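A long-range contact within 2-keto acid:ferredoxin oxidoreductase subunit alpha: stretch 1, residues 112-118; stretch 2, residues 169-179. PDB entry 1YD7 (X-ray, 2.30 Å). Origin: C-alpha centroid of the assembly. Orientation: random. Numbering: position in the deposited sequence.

Stretch 1, residues 112-118: TETPVVI
Stretch 2, residues 169-179: RAFNLSEKYRT

No hydrogen bond joins the two stretches among the modelled atoms, although backbone polar atoms come very close. Arg 178 O lies 3.0 Å from Glu 113 C and 3.2 Å from Glu 113 O, and the two oxygens are both acceptors. What the modelled atoms offer is packing, which buries 461 Å² summed over both sides.

Glu 113 has positive phi (53/55). Thr 114 and Pro 115 are extended (-97/118 and -66/119), and the chain runs on into a strand that includes Val 117 (-105/124) and Ile 118. Stretch 2 continues a helix. Arg 178 leaves it with positive phi (49/63), and Thr 179 is extended (-159/158). Thr 179 N still donates a hydrogen bond to Ser 174 O at 3.1 Å. Strand and helix axes approach to 7.8 Å, with N-to-C directions 140° apart. Pro 115 CA is 4.4 Å from Thr 179 CA, and Val 117 CA is 6.4 Å from Phe 171 CA.

Val 117 (chi1 t, 176°) points toward the helix and has the largest covered area, 87 Å². Val 117 CG2 sits over one face of the Phe 171 ring, 3.6 Å from the centroid and 13° off the normal, a CH-pi contact. Phe 171 (chi1 -80°, chi2 99°) leaves CA sideways, but its end comes nearer. The branched Val 117 also offers CG1 to Ala 170 CB, at 4.3 Å. Ala 170 and Ser 174 are small residues pointing toward the strand, which suits the close packing.

Pro 115, C-gamma exo, packs on Ser 174 and Glu 175; its apolar ring suits this buried place. Pro 115 CB is 3.4 Å from Ser 174 O and 3.8 Å from Glu 175 OE2. Ser 174 is p (68°). Glu 175 points away, then bends back through m, m. Its carboxylate is hydrogen-bonded elsewhere in the structure.

Glu 113 CB and Arg 178 CB are 4.2 Å apart, both chi1 m. The Arg 178 side chain is modelled only to CD.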

# COMPACT_ATOMS: atom_id res chain seq x y z
N THR A 112 15.56 -3.00 14.48
CA THR A 112 14.79 -3.93 13.60
C THR A 112 14.89 -3.64 12.08
O THR A 112 15.26 -4.54 11.32
CB THR A 112 13.38 -4.45 14.13
OG1 THR A 112 13.15 -5.75 13.57
CG2 THR A 112 12.17 -3.55 13.79
N GLU A 113 14.62 -2.41 11.64
CA GLU A 113 14.78 -2.03 10.24
C GLU A 113 14.06 -2.95 9.23
O GLU A 113 14.67 -3.46 8.30
CB GLU A 113 16.26 -1.94 9.85
CG GLU A 113 17.09 -0.98 10.70
CD GLU A 113 18.51 -0.83 10.18
OE1 GLU A 113 18.85 -1.42 9.14
OE2 GLU A 113 19.29 -0.11 10.83
N THR A 114 12.76 -3.15 9.41
CA THR A 114 11.96 -3.91 8.42
C THR A 114 11.21 -3.01 7.41
O THR A 114 10.35 -2.21 7.80
CB THR A 114 11.03 -4.98 9.11
OG1 THR A 114 9.86 -5.24 8.31
CG2 THR A 114 10.61 -4.58 10.49
N PRO A 115 11.54 -3.13 6.10
CA PRO A 115 10.76 -2.43 5.07
C PRO A 115 9.31 -2.95 4.95
O PRO A 115 9.09 -4.14 4.66
CB PRO A 115 11.53 -2.69 3.76
CG PRO A 115 12.78 -3.42 4.13
CD PRO A 115 12.63 -3.94 5.51
N VAL A 116 8.36 -2.06 5.19
CA VAL A 116 6.93 -2.34 5.04
C VAL A 116 6.14 -1.05 4.84
O VAL A 116 6.52 -0.02 5.37
CB VAL A 116 6.39 -3.14 6.24
CG1 VAL A 116 6.57 -2.39 7.57
CG2 VAL A 116 4.90 -3.54 6.03
N VAL A 117 5.07 -1.10 4.04
CA VAL A 117 4.10 0.03 3.86
C VAL A 117 2.81 -0.26 4.61
O VAL A 117 2.20 -1.30 4.42
CB VAL A 117 3.83 0.27 2.37
CG1 VAL A 117 2.78 1.36 2.13
CG2 VAL A 117 5.12 0.64 1.71
N ILE A 118 2.42 0.65 5.50
CA ILE A 118 1.16 0.53 6.22
C ILE A 118 0.22 1.65 5.79
O ILE A 118 0.51 2.84 6.02
CB ILE A 118 1.32 0.61 7.76
CG1 ILE A 118 2.16 -0.56 8.31
CG2 ILE A 118 -0.05 0.65 8.42
CD1 ILE A 118 3.63 -0.24 8.50
N ARG A 169 6.18 6.41 -3.78
CA ARG A 169 7.20 7.00 -2.96
C ARG A 169 7.32 6.25 -1.63
O ARG A 169 8.43 6.10 -1.13
CB ARG A 169 6.95 8.50 -2.78
CG ARG A 169 7.98 9.21 -1.88
CD ARG A 169 8.26 10.66 -2.32
NE ARG A 169 7.05 11.48 -2.51
CZ ARG A 169 6.63 11.99 -3.68
NH1 ARG A 169 5.53 12.72 -3.70
NH2 ARG A 169 7.27 11.78 -4.84
N ALA A 170 6.20 5.77 -1.07
CA ALA A 170 6.24 5.08 0.21
C ALA A 170 7.01 3.75 0.12
O ALA A 170 7.73 3.41 1.03
CB ALA A 170 4.86 4.83 0.75
N PHE A 171 6.82 3.00 -0.97
CA PHE A 171 7.59 1.78 -1.18
C PHE A 171 9.06 2.14 -1.36
O PHE A 171 9.93 1.53 -0.71
CB PHE A 171 7.05 0.95 -2.36
CG PHE A 171 5.85 0.14 -2.01
CD1 PHE A 171 4.57 0.58 -2.34
CD2 PHE A 171 5.99 -1.05 -1.32
CE1 PHE A 171 3.45 -0.12 -1.96
CE2 PHE A 171 4.87 -1.78 -0.97
CZ PHE A 171 3.59 -1.32 -1.30
N ASN A 172 9.35 3.14 -2.19
CA ASN A 172 10.74 3.57 -2.40
C ASN A 172 11.42 3.98 -1.12
O ASN A 172 12.56 3.60 -0.92
CB ASN A 172 10.89 4.66 -3.45
CG ASN A 172 10.67 4.15 -4.80
OD1 ASN A 172 10.67 2.95 -4.98
ND2 ASN A 172 10.46 5.05 -5.79
N LEU A 173 10.72 4.68 -0.23
CA LEU A 173 11.31 5.10 1.06
C LEU A 173 11.52 3.93 2.01
O LEU A 173 12.48 3.94 2.76
CB LEU A 173 10.47 6.19 1.79
CG LEU A 173 10.34 7.54 1.04
CD1 LEU A 173 9.21 8.41 1.65
CD2 LEU A 173 11.67 8.32 1.00
N SER A 174 10.59 2.97 2.05
CA SER A 174 10.71 1.86 3.00
C SER A 174 11.90 0.98 2.57
O SER A 174 12.65 0.53 3.38
CB SER A 174 9.42 1.03 3.17
OG SER A 174 9.12 0.31 2.00
N GLU A 175 12.06 0.78 1.28
CA GLU A 175 13.23 0.08 0.76
C GLU A 175 14.56 0.85 0.96
O GLU A 175 15.51 0.27 1.49
CB GLU A 175 13.05 -0.26 -0.70
CG GLU A 175 11.83 -1.13 -0.99
CD GLU A 175 11.99 -2.57 -0.55
OE1 GLU A 175 13.09 -3.08 -0.75
OE2 GLU A 175 11.05 -3.18 0.00
N LYS A 176 14.61 2.12 0.55
CA LYS A 176 15.77 3.01 0.78
C LYS A 176 16.22 3.07 2.23
O LYS A 176 17.42 2.97 2.51
CB LYS A 176 15.53 4.46 0.28
CG LYS A 176 16.86 5.21 -0.08
CD LYS A 176 16.80 6.77 0.06
CE LYS A 176 16.73 7.57 -1.29
NZ LYS A 176 16.55 9.05 -1.09
N TYR A 177 15.30 3.24 3.17
CA TYR A 177 15.72 3.42 4.55
C TYR A 177 15.48 2.20 5.42
O TYR A 177 15.71 2.26 6.61
CB TYR A 177 15.04 4.65 5.14
CG TYR A 177 15.44 5.93 4.43
CD1 TYR A 177 16.74 6.42 4.55
CD2 TYR A 177 14.53 6.64 3.63
CE1 TYR A 177 17.14 7.61 3.88
CE2 TYR A 177 14.90 7.83 2.97
CZ TYR A 177 16.22 8.30 3.11
OH TYR A 177 16.60 9.45 2.48
N ARG A 178 15.04 1.09 4.79
CA ARG A 178 14.76 -0.20 5.46
C ARG A 178 13.90 -0.02 6.68
O ARG A 178 14.27 -0.37 7.81
CB ARG A 178 16.06 -0.95 5.78
CG ARG A 178 16.78 -1.43 4.51
CD ARG A 178 18.18 -1.99 4.80
N THR A 179 12.69 0.47 6.46
CA THR A 179 11.91 0.95 7.57
C THR A 179 10.42 0.97 7.22
O THR A 179 10.06 1.00 6.06
CB THR A 179 12.46 2.34 7.98
OG1 THR A 179 12.06 2.65 9.31
CG2 THR A 179 11.96 3.44 7.02